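Local structure of glycerophosphodiester phosphodiesterase (Parabacteroides distasonis, 3NO3) at residues H54-Q59 with E103-D108; D187-C192 with M216-I221; R25-A30 with L89-K94; F138-C143 with L170-L175. The protein belongs to the glycerophosphodiester phosphodiesterase family, folds as a TIM-type barrel and binds a magnesium ion through acidic side chains. All blocks are in the same frame, centred on the assembly; numbering follows the deposited sequence. Where two conformers were deposited one is given.

The four contacts lie at different places in one TIM-type barrel. Along the chain, contacts 3 and 1 interlock, their segments alternating, and contacts 4 and 2 follow in turn. Contact 1 lies at the magnesium site and includes the end of strand 99-104, the strand that follows helix 85-94 of contact 3. Contacts 1, 2 and 4 all reach the same curled sheet. Contact 4 touches contact 1 through a probable hydrogen bond from Asn-139 to Ser-106, and contact 2 where Cys-192 packs on Leu-175. Contacts 2 and 3, with centres about 28 Å apart, lie on opposite sides of the chain's centre. Metal site and surrounding helices are thus tied to one continuous sheet.

Contact 1 of 4, residues H54-Q59 with E103-D108; sequences HDNDIQ and ELKSHD. With MG (magnesium ion), chain B.
Successive bends about chi2 and chi3 (-69° and -61°) curl the Lys-105 side chain toward His-54 and bring its amino group to that residue's backbone carbonyl. NZ donates to His-54 O at 2.9 Å, approaching from a position tilted out of the carbonyl plane. The imidazole of His-54, whose CG lies anti to the backbone N (chi1 166°), also turns back to the lysine; its ND1 is 3.3 Å from Lys-105 NZ, and the amino group meets the ring obliquely. A second link passes through water. One molecule donates to both Asn-56 OD1, at 2.7 Å, and Ser-106 O, at 2.8 Å, joining the loop to the segment just beyond strand 99-104. Two residues before Lys-105, the extended side chain of Glu-103 binds the magnesium ion through OE1 at 2.0 Å. Glu-39, Asp-41 and two waters are among the other ligands. The case illustrates how a loop can be held beside a metal site largely by polar means. Across the contact the lysine's bond ends on a neutral main-chain oxygen, while its chain also touches Asp-41, whose negative charge would probably help to hold the amino group there.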
loop_
_atom_site.group_PDB
_atom_site.type_symbol
_atom_site.label_atom_id
_atom_site.label_comp_id
_atom_site.label_asym_id
_atom_site.label_seq_id
_atom_site.Cartn_x
_atom_site.Cartn_y
_atom_site.Cartn_z
ATOM N N HIS A 54 3.352 7.028 8.050
ATOM C CA HIS A 54 3.805 5.661 8.298
ATOM C C HIS A 54 3.879 5.312 9.790
ATOM O O HIS A 54 3.246 4.350 10.240
ATOM C CB HIS A 54 5.164 5.344 7.674
ATOM C CG HIS A 54 5.756 4.069 8.211
ATOM N ND1 HIS A 54 5.154 2.831 8.047
ATOM C CD2 HIS A 54 6.862 3.849 8.969
ATOM C CE1 HIS A 54 5.883 1.908 8.656
ATOM N NE2 HIS A 54 6.921 2.503 9.227
ATOM N N ASP A 55 4.684 6.051 10.535
ATOM C CA ASP A 55 4.962 5.659 11.925
ATOM C C ASP A 55 3.743 5.914 12.826
ATOM O O ASP A 55 2.869 6.764 12.514
ATOM C CB ASP A 55 6.170 6.400 12.459
ATOM C CG ASP A 55 7.512 5.869 11.882
ATOM O OD1 ASP A 55 7.869 4.701 12.162
ATOM O OD2 ASP A 55 8.199 6.651 11.219
ATOM N N ASN A 56 3.668 5.166 13.912
ATOM C CA ASN A 56 2.566 5.344 14.854
ATOM C C ASN A 56 2.667 6.656 15.635
ATOM O O ASN A 56 1.663 7.123 16.112
ATOM C CB ASN A 56 2.495 4.163 15.827
ATOM C CG ASN A 56 2.081 2.858 15.149
ATOM O OD1 ASN A 56 1.182 2.823 14.319
ATOM N ND2 ASN A 56 2.742 1.771 15.519
ATOM N N ASP A 57 3.864 7.258 15.710
ATOM C CA ASP A 57 4.118 8.497 16.445
ATOM C C ASP A 57 4.760 9.500 15.489
ATOM O O ASP A 57 5.633 9.118 14.729
ATOM C CB ASP A 57 5.082 8.231 17.592
ATOM C CG ASP A 57 4.577 7.153 18.531
ATOM O OD1 ASP A 57 3.776 7.507 19.408
ATOM O OD2 ASP A 57 4.927 5.956 18.359
ATOM N N ILE A 58 4.321 10.748 15.566
ATOM C CA ILE A 58 4.848 11.834 14.744
ATOM C C ILE A 58 5.256 12.944 15.701
ATOM O O ILE A 58 4.423 13.497 16.410
ATOM C CB ILE A 58 3.825 12.317 13.645
ATOM C CG1 ILE A 58 4.433 13.506 12.829
ATOM C CG2 ILE A 58 2.439 12.627 14.243
ATOM C CD1 ILE A 58 3.547 14.043 11.710
ATOM N N GLN A 59 6.556 13.243 15.759
ATOM C CA GLN A 59 7.079 14.347 16.565
ATOM C C GLN A 59 6.605 14.249 18.050
ATOM O O GLN A 59 6.190 15.232 18.651
ATOM C CB GLN A 59 6.752 15.689 15.899
ATOM C CG GLN A 59 7.535 15.823 14.555
ATOM C CD GLN A 59 6.923 16.809 13.589
ATOM O OE1 GLN A 59 6.578 17.938 13.983
ATOM N NE2 GLN A 59 6.843 16.424 12.303
ATOM N N GLU A 103 -2.578 1.194 2.535
ATOM C CA GLU A 103 -2.276 0.435 3.738
ATOM C C GLU A 103 -3.034 1.012 4.940
ATOM O O GLU A 103 -2.743 2.138 5.365
ATOM C CB GLU A 103 -0.778 0.354 4.049
ATOM C CG GLU A 103 -0.557 -0.521 5.285
ATOM C CD GLU A 103 0.898 -0.777 5.669
ATOM O OE1 GLU A 103 1.833 -0.559 4.863
ATOM O OE2 GLU A 103 1.091 -1.274 6.789
ATOM N N LEU A 104 -3.966 0.257 5.509
ATOM C CA LEU A 104 -4.526 0.671 6.816
ATOM C C LEU A 104 -3.574 0.147 7.906
ATOM O O LEU A 104 -3.343 -1.074 8.026
ATOM C CB LEU A 104 -5.941 0.157 7.060
ATOM C CG LEU A 104 -6.687 0.711 8.265
ATOM C CD1 LEU A 104 -6.846 2.296 8.183
ATOM C CD2 LEU A 104 -8.061 -0.032 8.436
ATOM N N LYS A 105 -3.048 1.064 8.702
ATOM C CA LYS A 105 -2.191 0.713 9.853
ATOM C C LYS A 105 -2.989 -0.018 10.904
ATOM O O LYS A 105 -4.221 0.116 10.972
ATOM C CB LYS A 105 -1.596 1.968 10.450
ATOM C CG LYS A 105 -0.648 2.734 9.506
ATOM C CD LYS A 105 0.677 2.001 9.230
ATOM C CE LYS A 105 1.539 1.738 10.494
ATOM N NZ LYS A 105 2.967 1.510 10.086
ATOM N N SER A 106 -2.301 -0.810 11.706
ATOM C CA SER A 106 -2.927 -1.563 12.778
ATOM C C SER A 106 -3.391 -0.635 13.924
ATOM O O SER A 106 -2.595 0.203 14.421
ATOM C CB SER A 106 -1.940 -2.590 13.340
ATOM O OG SER A 106 -2.584 -3.467 14.246
ATOM N N HIS A 107 -4.650 -0.818 14.349
ATOM C CA HIS A 107 -5.279 -0.095 15.441
ATOM C C HIS A 107 -5.317 -0.948 16.672
ATOM O O HIS A 107 -4.855 -2.103 16.652
ATOM C CB HIS A 107 -6.649 0.477 14.992
ATOM C CG HIS A 107 -6.492 1.572 13.998
ATOM N ND1 HIS A 107 -5.974 1.341 12.749
ATOM C CD2 HIS A 107 -6.677 2.903 14.098
ATOM C CE1 HIS A 107 -5.854 2.495 12.112
ATOM N NE2 HIS A 107 -6.267 3.460 12.913
ATOM N N ASP A 108 -5.805 -0.377 17.768
ATOM C CA ASP A 108 -5.518 -0.908 19.134
ATOM C C ASP A 108 -6.412 -2.049 19.669
ATOM O O ASP A 108 -6.088 -2.671 20.680
ATOM C CB ASP A 108 -5.367 0.276 20.122
ATOM C CG ASP A 108 -6.655 1.103 20.316
ATOM O OD1 ASP A 108 -7.799 0.585 20.099
ATOM O OD2 ASP A 108 -6.516 2.310 20.659
HETATM MG MG MG B . 3.104 0.848 4.231
HETATM O O HOH W 1 0.029 0.519 13.552
HETATM O O HOH W 2 4.526 2.358 3.647
HETATM O O HOH W 3 4.162 0.836 6.092
#

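Contact 2 of 4, residues D187-C192 with M216-I221; sequences DWVKDC and MGVDFI
Asp-191 N donates to Asp-187 O at 3.0 Å, as Cys-192 N does to Trp-188 O at the same length, and the turn so formed carries Val-189 against Met-216 and Gly-217. These bonds belong to helix 188-194 on the outside of the TIM-type barrel, and from it Val-189 points at the end of another helix. Helix 207-216 stops there in a Schellman motif, with Gly-217 at positive phi (93°), and the chain then turns into strand 220-223. Glycine suits this position because a CB would press against the carbonyl oxygen of Met-216. Across the two segments the contact is apolar, and the valine meets the turn with both branches. CG1, anti to the backbone N (chi1 173°), rests on the main chain, 3.4 Å from Met-216 O and 3.7 Å from Gly-217 C. CG2 serves the side chains instead, lying 3.8 Å from SE of Met-216, which is present as selenomethionine. The straight CA-CB-CG-SE portion of that residue carries the selenium past the valine at a slant. Val-189 and Val-218 both also touch Ser-199 on strand 198-202, and Asp-219 OD2 accepts a hydrogen bond from Ser-199 N. The example shows a small branched residue joining a barrel helix to the end of the crossover formed by strand 198-202, helix 207-216 and strand 220-223. The same CG2 methyl of Val-189 also lies 4.0 Å from Val-218 CG1.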
loop_
_atom_site.group_PDB
_atom_site.type_symbol
_atom_site.label_atom_id
_atom_site.label_comp_id
_atom_site.label_asym_id
_atom_site.label_seq_id
_atom_site.Cartn_x
_atom_site.Cartn_y
_atom_site.Cartn_z
ATOM N N ASP A 187 7.535 -21.603 -3.347
ATOM C CA ASP A 187 6.354 -22.011 -4.131
ATOM C C ASP A 187 5.116 -21.154 -3.932
ATOM O O ASP A 187 4.142 -21.344 -4.658
ATOM C CB ASP A 187 5.964 -23.478 -3.857
ATOM C CG ASP A 187 6.981 -24.483 -4.424
ATOM O OD1 ASP A 187 8.028 -24.092 -5.035
ATOM O OD2 ASP A 187 6.696 -25.691 -4.261
ATOM N N TRP A 188 5.115 -20.233 -2.965
ATOM C CA TRP A 188 3.916 -19.425 -2.736
ATOM C C TRP A 188 3.531 -18.509 -3.915
ATOM O O TRP A 188 2.339 -18.289 -4.145
ATOM C CB TRP A 188 4.029 -18.671 -1.412
ATOM C CG TRP A 188 3.795 -19.505 -0.192
ATOM C CD1 TRP A 188 3.407 -20.831 -0.125
ATOM C CD2 TRP A 188 3.830 -19.038 1.152
ATOM N NE1 TRP A 188 3.238 -21.206 1.177
ATOM C CE2 TRP A 188 3.486 -20.126 1.986
ATOM C CE3 TRP A 188 4.137 -17.808 1.740
ATOM C CZ2 TRP A 188 3.445 -20.022 3.380
ATOM C CZ3 TRP A 188 4.085 -17.699 3.138
ATOM C CH2 TRP A 188 3.724 -18.806 3.940
ATOM N N VAL A 189 4.498 -17.995 -4.674
ATOM C CA VAL A 189 4.135 -17.143 -5.821
ATOM C C VAL A 189 3.344 -17.924 -6.892
ATOM O O VAL A 189 2.278 -17.481 -7.326
ATOM C CB VAL A 189 5.388 -16.401 -6.385
ATOM C CG1 VAL A 189 5.072 -15.661 -7.674
ATOM C CG2 VAL A 189 5.853 -15.408 -5.339
ATOM N N LYS A 190 3.832 -19.118 -7.226
ATOM C CA LYS A 190 3.148 -20.043 -8.130
ATOM C C LYS A 190 1.758 -20.402 -7.595
ATOM O O LYS A 190 0.784 -20.365 -8.355
ATOM C CB LYS A 190 4.008 -21.304 -8.337
ATOM C CG LYS A 190 3.343 -22.427 -9.168
ATOM C CD LYS A 190 4.317 -23.616 -9.465
ATOM C CE LYS A 190 4.279 -24.732 -8.383
ATOM N N ASP A 191 1.654 -20.742 -6.309
ATOM C CA ASP A 191 0.342 -21.045 -5.707
ATOM C C ASP A 191 -0.635 -19.881 -5.892
ATOM O O ASP A 191 -1.799 -20.143 -6.181
ATOM C CB ASP A 191 0.407 -21.342 -4.203
ATOM C CG ASP A 191 1.138 -22.632 -3.844
ATOM O OD1 ASP A 191 1.466 -23.483 -4.700
ATOM O OD2 ASP A 191 1.363 -22.758 -2.620
ATOM N N CYS A 192 -0.176 -18.618 -5.742
ATOM C CA CYS A 192 -1.074 -17.466 -5.962
ATOM C C CYS A 192 -1.619 -17.480 -7.370
ATOM O O CYS A 192 -2.818 -17.257 -7.543
ATOM C CB CYS A 192 -0.433 -16.089 -5.710
ATOM S SG CYS A 192 -0.050 -15.727 -4.016
HETATM N N MSE A 216 10.951 -14.968 -10.250
HETATM C CA MSE A 216 9.938 -15.752 -9.508
HETATM C C MSE A 216 8.493 -15.516 -10.007
HETATM O O MSE A 216 7.615 -16.348 -9.781
HETATM C CB MSE A 216 10.054 -15.448 -7.997
HETATM C CG MSE A 216 9.319 -16.391 -7.074
HETATM SE SE MSE A 216 9.615 -15.963 -5.218
HETATM C CE MSE A 216 11.475 -16.607 -5.117
ATOM N N GLY A 217 8.250 -14.377 -10.648
ATOM C CA GLY A 217 6.975 -14.053 -11.277
ATOM C C GLY A 217 5.982 -13.278 -10.417
ATOM O O GLY A 217 4.774 -13.398 -10.646
ATOM N N VAL A 218 6.451 -12.519 -9.419
ATOM C CA VAL A 218 5.569 -11.661 -8.614
ATOM C C VAL A 218 4.780 -10.681 -9.487
ATOM O O VAL A 218 5.316 -10.104 -10.417
ATOM C CB VAL A 218 6.309 -10.834 -7.499
ATOM C CG1 VAL A 218 6.914 -11.767 -6.457
ATOM C CG2 VAL A 218 7.422 -9.875 -8.098
ATOM N N ASP A 219 3.495 -10.528 -9.221
ATOM C CA ASP A 219 2.672 -9.579 -9.970
ATOM C C ASP A 219 3.142 -8.142 -9.705
ATOM O O ASP A 219 3.123 -7.314 -10.627
ATOM C CB ASP A 219 1.189 -9.661 -9.592
ATOM C CG ASP A 219 0.559 -11.002 -9.963
ATOM O OD1 ASP A 219 0.143 -11.178 -11.116
ATOM O OD2 ASP A 219 0.472 -11.860 -9.070
ATOM N N PHE A 220 3.538 -7.851 -8.464
ATOM C CA PHE A 220 3.966 -6.495 -8.075
ATOM C C PHE A 220 5.251 -6.518 -7.276
ATOM O O PHE A 220 5.498 -7.451 -6.522
ATOM C CB PHE A 220 2.874 -5.801 -7.258
ATOM C CG PHE A 220 1.514 -5.790 -7.912
ATOM C CD1 PHE A 220 1.276 -5.002 -9.012
ATOM C CD2 PHE A 220 0.441 -6.554 -7.396
ATOM C CE1 PHE A 220 0.011 -4.997 -9.626
ATOM C CE2 PHE A 220 -0.800 -6.527 -7.990
ATOM C CZ PHE A 220 -1.017 -5.773 -9.109
ATOM N N ILE A 221 6.074 -5.492 -7.476
ATOM C CA ILE A 221 7.196 -5.185 -6.613
ATOM C C ILE A 221 6.934 -3.814 -5.946
ATOM O O ILE A 221 6.707 -2.834 -6.659
ATOM C CB ILE A 221 8.492 -5.129 -7.385
ATOM C CG1 ILE A 221 8.994 -6.548 -7.744
ATOM C CG2 ILE A 221 9.586 -4.431 -6.566
ATOM C CD1 ILE A 221 10.234 -6.493 -8.681
#

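Contact 3 of 4, residues R25-A30 with L89-K94; sequences RSLERA and LKRAKK
The outer helical layer of the barrel brings Glu-28 and Leu-27 of helix 24-32 against Arg-91 and Ala-92 of helix 85-94. The two short segments run almost parallel, at 14°, with a closest axis approach of 10.4 Å, so side chains rather than backbones bridge the gap. A salt bridge forms the polar half of the interface. Arg-91 NE donates to Glu-28 OE2 at 2.7 Å, with a nearly straight N-H...O angle of 174°; the oxygen lies at the edge of the guanidinium, close to its plane, and accepts through its anti lone pair. NH2 of the same arginine adds a weak bond to that oxygen at 3.4 Å, so both donors converge on one atom of the carboxylate. The two flat groups are inclined by 74°, and this therefore differs from the coplanar, two-oxygen form of an arginine-carboxylate pair. A bend about the CB-CG bond of Arg-91 helps to set its NE toward the glutamate.

Leu-27 supplies the apolar half. Its CD2 lies 3.9 Å from Ala-92 N and 4.1 Å from Ala-92 CB, while Arg-91 CB is 4.2 Å from the same methyl. Beneath this pair, Leu-27 also touches Ser-38 of strand 37-44, and Ala-92 touches Leu-100 of strand 99-104. The leucine-alanine pair thus lies on the sheet side of the interface, with the ion pair farther out. Such side-by-side helices, each packed on adjacent parallel strands, are typical of the alpha/beta barrel.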
loop_
_atom_site.group_PDB
_atom_site.type_symbol
_atom_site.label_atom_id
_atom_site.label_comp_id
_atom_site.label_asym_id
_atom_site.label_seq_id
_atom_site.Cartn_x
_atom_site.Cartn_y
_atom_site.Cartn_z
ATOM N N ARG A 25 3.548 15.348 -2.819
ATOM C CA ARG A 25 4.621 15.317 -3.796
ATOM C C ARG A 25 4.959 13.883 -4.207
ATOM O O ARG A 25 5.150 13.630 -5.369
ATOM C CB ARG A 25 5.844 16.050 -3.235
ATOM C CG ARG A 25 7.100 16.070 -4.068
ATOM C CD ARG A 25 7.076 16.874 -5.331
ATOM N NE ARG A 25 8.446 17.319 -5.676
ATOM C CZ ARG A 25 8.809 17.941 -6.800
ATOM N NH1 ARG A 25 10.081 18.310 -6.956
ATOM N NH2 ARG A 25 7.936 18.197 -7.774
ATOM N N SER A 26 5.012 12.947 -3.250
ATOM C CA SER A 26 5.380 11.552 -3.584
ATOM C C SER A 26 4.317 10.834 -4.425
ATOM O O SER A 26 4.658 10.066 -5.328
ATOM C CB SER A 26 5.807 10.742 -2.347
ATOM O OG SER A 26 4.718 10.338 -1.487
ATOM N N LEU A 27 3.054 11.132 -4.139
ATOM C CA LEU A 27 1.931 10.656 -4.919
ATOM C C LEU A 27 2.021 11.228 -6.355
ATOM O O LEU A 27 1.865 10.479 -7.320
ATOM C CB LEU A 27 0.619 11.080 -4.265
ATOM C CG LEU A 27 -0.676 10.824 -5.033
ATOM C CD1 LEU A 27 -0.887 9.360 -5.274
ATOM C CD2 LEU A 27 -1.806 11.464 -4.273
ATOM N N GLU A 28 2.271 12.532 -6.464
ATOM C CA GLU A 28 2.404 13.192 -7.777
ATOM C C GLU A 28 3.563 12.630 -8.580
ATOM O O GLU A 28 3.427 12.350 -9.782
ATOM C CB GLU A 28 2.596 14.701 -7.617
ATOM C CG GLU A 28 1.379 15.482 -7.066
ATOM C CD GLU A 28 1.682 16.963 -6.756
ATOM O OE1 GLU A 28 2.871 17.341 -6.593
ATOM O OE2 GLU A 28 0.714 17.772 -6.685
ATOM N N ARG A 29 4.700 12.451 -7.924
ATOM C CA ARG A 29 5.865 11.919 -8.599
ATOM C C ARG A 29 5.694 10.442 -9.023
ATOM O O ARG A 29 6.159 10.057 -10.116
ATOM C CB ARG A 29 7.123 12.132 -7.753
ATOM C CG ARG A 29 7.483 13.596 -7.537
ATOM C CD ARG A 29 8.111 14.304 -8.765
ATOM N NE ARG A 29 9.417 13.759 -9.072
ATOM C CZ ARG A 29 9.780 13.043 -10.141
ATOM N NH1 ARG A 29 8.964 12.784 -11.158
ATOM N NH2 ARG A 29 11.018 12.594 -10.195
ATOM N N ALA A 30 5.025 9.627 -8.214
ATOM C CA ALA A 30 4.652 8.242 -8.633
ATOM C C ALA A 30 3.834 8.218 -9.926
ATOM O O ALA A 30 4.109 7.420 -10.841
ATOM C CB ALA A 30 3.904 7.502 -7.528
ATOM N N LEU A 89 -6.743 11.753 -1.297
ATOM C CA LEU A 89 -7.683 11.282 -2.293
ATOM C C LEU A 89 -8.161 12.356 -3.262
ATOM O O LEU A 89 -8.367 12.042 -4.432
ATOM C CB LEU A 89 -8.887 10.601 -1.608
ATOM C CG LEU A 89 -8.446 9.376 -0.779
ATOM C CD1 LEU A 89 -9.674 8.723 -0.177
ATOM C CD2 LEU A 89 -7.575 8.357 -1.555
ATOM N N LYS A 90 -8.315 13.604 -2.818
ATOM C CA LYS A 90 -8.695 14.679 -3.724
ATOM C C LYS A 90 -7.602 14.829 -4.798
ATOM O O LYS A 90 -7.896 14.999 -5.991
ATOM C CB LYS A 90 -8.918 15.984 -2.941
ATOM C CG LYS A 90 -9.292 17.242 -3.755
ATOM C CD LYS A 90 -9.738 18.404 -2.831
ATOM C CE LYS A 90 -9.904 19.754 -3.547
ATOM N NZ LYS A 90 -8.641 20.254 -4.193
ATOM N N ARG A 91 -6.338 14.752 -4.386
ATOM C CA ARG A 91 -5.226 14.858 -5.356
ATOM C C ARG A 91 -5.174 13.624 -6.278
ATOM O O ARG A 91 -5.049 13.761 -7.492
ATOM C CB ARG A 91 -3.879 15.049 -4.618
ATOM C CG ARG A 91 -2.652 15.342 -5.544
ATOM C CD ARG A 91 -2.734 16.687 -6.185
ATOM N NE ARG A 91 -1.787 16.883 -7.276
ATOM C CZ ARG A 91 -2.001 16.600 -8.568
ATOM N NH1 ARG A 91 -3.121 16.028 -9.016
ATOM N NH2 ARG A 91 -1.042 16.878 -9.448
ATOM N N ALA A 92 -5.334 12.442 -5.690
ATOM C CA ALA A 92 -5.311 11.172 -6.434
ATOM C C ALA A 92 -6.400 11.081 -7.472
ATOM O O ALA A 92 -6.166 10.531 -8.567
ATOM C CB ALA A 92 -5.382 9.994 -5.483
ATOM N N LYS A 93 -7.552 11.670 -7.187
ATOM C CA LYS A 93 -8.628 11.705 -8.171
ATOM C C LYS A 93 -8.249 12.344 -9.512
ATOM O O LYS A 93 -8.682 11.853 -10.548
ATOM C CB LYS A 93 -9.880 12.405 -7.616
ATOM C CG LYS A 93 -11.142 12.321 -8.533
ATOM C CD LYS A 93 -11.651 10.867 -8.641
ATOM C CE LYS A 93 -12.973 10.765 -9.379
ATOM N NZ LYS A 93 -13.307 9.324 -9.647
ATOM N N LYS A 94 -7.460 13.410 -9.494
ATOM C CA LYS A 94 -6.993 14.034 -10.732
ATOM C C LYS A 94 -5.848 13.268 -11.445
ATOM O O LYS A 94 -5.548 13.569 -12.607
ATOM C CB LYS A 94 -6.509 15.436 -10.461
ATOM C CG LYS A 94 -7.471 16.390 -9.749
ATOM C CD LYS A 94 -6.815 17.778 -9.706
ATOM C CE LYS A 94 -7.225 18.623 -8.528
ATOM N NZ LYS A 94 -6.338 18.408 -7.327
#

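Contact 4 of 4, residues F138-C143 with L170-L175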
loop_
_atom_site.group_PDB
_atom_site.type_symbol
_atom_site.label_atom_id
_atom_site.label_comp_id
_atom_site.label_asym_id
_atom_site.label_seq_id
_atom_site.Cartn_x
_atom_site.Cartn_y
_atom_site.Cartn_z
ATOM N N PHE A 138 -1.326 -5.206 7.768
ATOM C CA PHE A 138 -0.840 -6.234 8.686
ATOM C C PHE A 138 -1.899 -6.803 9.593
ATOM O O PHE A 138 -1.664 -7.862 10.184
ATOM C CB PHE A 138 0.272 -5.674 9.604
ATOM C CG PHE A 138 1.591 -5.456 8.874
ATOM C CD1 PHE A 138 2.505 -6.490 8.754
ATOM C CD2 PHE A 138 1.899 -4.237 8.306
ATOM C CE1 PHE A 138 3.710 -6.300 8.059
ATOM C CE2 PHE A 138 3.113 -4.036 7.644
ATOM C CZ PHE A 138 4.001 -5.069 7.522
ATOM N N ASN A 139 -3.004 -6.073 9.786
ATOM C CA ASN A 139 -4.006 -6.445 10.757
ATOM C C ASN A 139 -5.099 -7.285 10.158
ATOM O O ASN A 139 -5.805 -6.839 9.230
ATOM C CB ASN A 139 -4.646 -5.182 11.377
ATOM C CG ASN A 139 -5.522 -5.523 12.559
ATOM O OD1 ASN A 139 -6.723 -5.801 12.403
ATOM N ND2 ASN A 139 -4.913 -5.571 13.755
HETATM N N MSE A 140 -5.319 -8.449 10.729
HETATM C CA MSE A 140 -6.298 -9.382 10.180
HETATM C C MSE A 140 -7.731 -8.914 10.351
HETATM O O MSE A 140 -8.540 -9.127 9.460
HETATM C CB MSE A 140 -6.133 -10.757 10.833
HETATM C CG MSE A 140 -7.090 -11.837 10.316
HETATM SE SE MSE A 140 -7.137 -12.057 8.374
HETATM C CE MSE A 140 -5.476 -13.022 8.234
ATOM N N ASP A 141 -8.028 -8.249 11.468
ATOM C CA ASP A 141 -9.394 -7.698 11.689
ATOM C C ASP A 141 -9.729 -6.603 10.675
ATOM O O ASP A 141 -10.855 -6.586 10.141
ATOM C CB ASP A 141 -9.570 -7.237 13.149
ATOM C CG ASP A 141 -9.304 -8.368 14.149
ATOM O OD1 ASP A 141 -10.099 -9.321 14.129
ATOM O OD2 ASP A 141 -8.315 -8.316 14.899
ATOM N N ALA A 142 -8.746 -5.756 10.333
ATOM C CA ALA A 142 -8.930 -4.757 9.287
ATOM C C ALA A 142 -9.200 -5.409 7.920
ATOM O O ALA A 142 -10.120 -5.025 7.250
ATOM C CB ALA A 142 -7.698 -3.825 9.178
ATOM N N CYS A 143 -8.351 -6.354 7.532
ATOM C CA CYS A 143 -8.487 -7.087 6.257
ATOM C C CYS A 143 -9.858 -7.758 6.143
ATOM O O CYS A 143 -10.502 -7.640 5.136
ATOM C CB CYS A 143 -7.410 -8.152 6.137
ATOM S SG CYS A 143 -5.697 -7.516 5.955
ATOM N N LEU A 170 -10.118 -17.299 3.250
ATOM C CA LEU A 170 -10.597 -16.097 3.979
ATOM C C LEU A 170 -11.159 -14.983 3.067
ATOM O O LEU A 170 -11.707 -14.003 3.584
ATOM C CB LEU A 170 -9.500 -15.546 4.934
ATOM C CG LEU A 170 -9.182 -16.498 6.133
ATOM C CD1 LEU A 170 -7.879 -16.145 6.860
ATOM C CD2 LEU A 170 -10.312 -16.555 7.162
ATOM N N GLY A 171 -11.083 -15.147 1.739
ATOM C CA GLY A 171 -11.554 -14.122 0.790
ATOM C C GLY A 171 -10.529 -13.077 0.399
ATOM O O GLY A 171 -10.874 -12.080 -0.228
ATOM N N PHE A 172 -9.255 -13.304 0.686
ATOM C CA PHE A 172 -8.225 -12.391 0.186
ATOM C C PHE A 172 -8.091 -12.550 -1.310
ATOM O O PHE A 172 -8.350 -13.645 -1.844
ATOM C CB PHE A 172 -6.872 -12.679 0.831
ATOM C CG PHE A 172 -6.736 -12.181 2.259
ATOM C CD1 PHE A 172 -7.172 -12.932 3.337
ATOM C CD2 PHE A 172 -6.184 -10.923 2.509
ATOM C CE1 PHE A 172 -7.030 -12.451 4.649
ATOM C CE2 PHE A 172 -6.056 -10.462 3.793
ATOM C CZ PHE A 172 -6.458 -11.220 4.857
ATOM N N THR A 173 -7.699 -11.472 -1.983
ATOM C CA THR A 173 -7.393 -11.507 -3.391
ATOM C C THR A 173 -5.873 -11.504 -3.664
ATOM O O THR A 173 -5.486 -11.642 -4.814
ATOM C CB THR A 173 -8.038 -10.333 -4.152
ATOM O OG1 THR A 173 -7.394 -9.130 -3.751
ATOM C CG2 THR A 173 -9.523 -10.267 -3.863
ATOM N N GLY A 174 -5.034 -11.369 -2.636
ATOM C CA GLY A 174 -3.600 -11.450 -2.808
ATOM C C GLY A 174 -2.793 -11.520 -1.518
ATOM O O GLY A 174 -3.352 -11.453 -0.438
ATOM N N LEU A 175 -1.494 -11.764 -1.651
ATOM C CA LEU A 175 -0.532 -11.569 -0.594
ATOM C C LEU A 175 0.384 -10.421 -0.984
ATOM O O LEU A 175 0.589 -10.140 -2.172
ATOM C CB LEU A 175 0.294 -12.838 -0.328
ATOM C CG LEU A 175 1.233 -13.488 -1.331
ATOM C CD1 LEU A 175 2.554 -12.769 -1.514
ATOM C CD2 LEU A 175 1.453 -14.989 -0.868
#
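Met-140, a selenomethionine in this protein, presents its selenium to the rim of the Phe-172 ring. SE lies in the plane of the ring, 4.8 Å from the Phe-172 centroid and 89° off its normal, and comes within 3.7 Å of Phe-172 CZ: an edge-on Met-aromatic contact. CG stands anti to the backbone N (chi1 -179°), and bends at chi2 and chi3 bring the chain end up to the ring's edge and to Leu-170, whose CD1 is 4.2 Å from Met-140 CE. Cys-143, one helical turn later, meets the neighbouring part of the same rim. Its SG is 4.9 Å from the Phe-172 centroid, again toward the edge at 81°, while its CB approaches CZ of that ring obliquely, at 3.5 Å. Two residues of one helix therefore hold the outer end of a single aromatic group, a compact example of sulfur and selenium packing. The helix itself is capped by Asn-139, whose OD1 accepts from Ala-142 N at 2.9 Å. Helix 164-169 ends in a Schellman motif at Gly-171, and Leu-167 of that helix also touches Phe-172. The ring thus lies between helices 140-149 and 164-169, just ahead of strand 174-178.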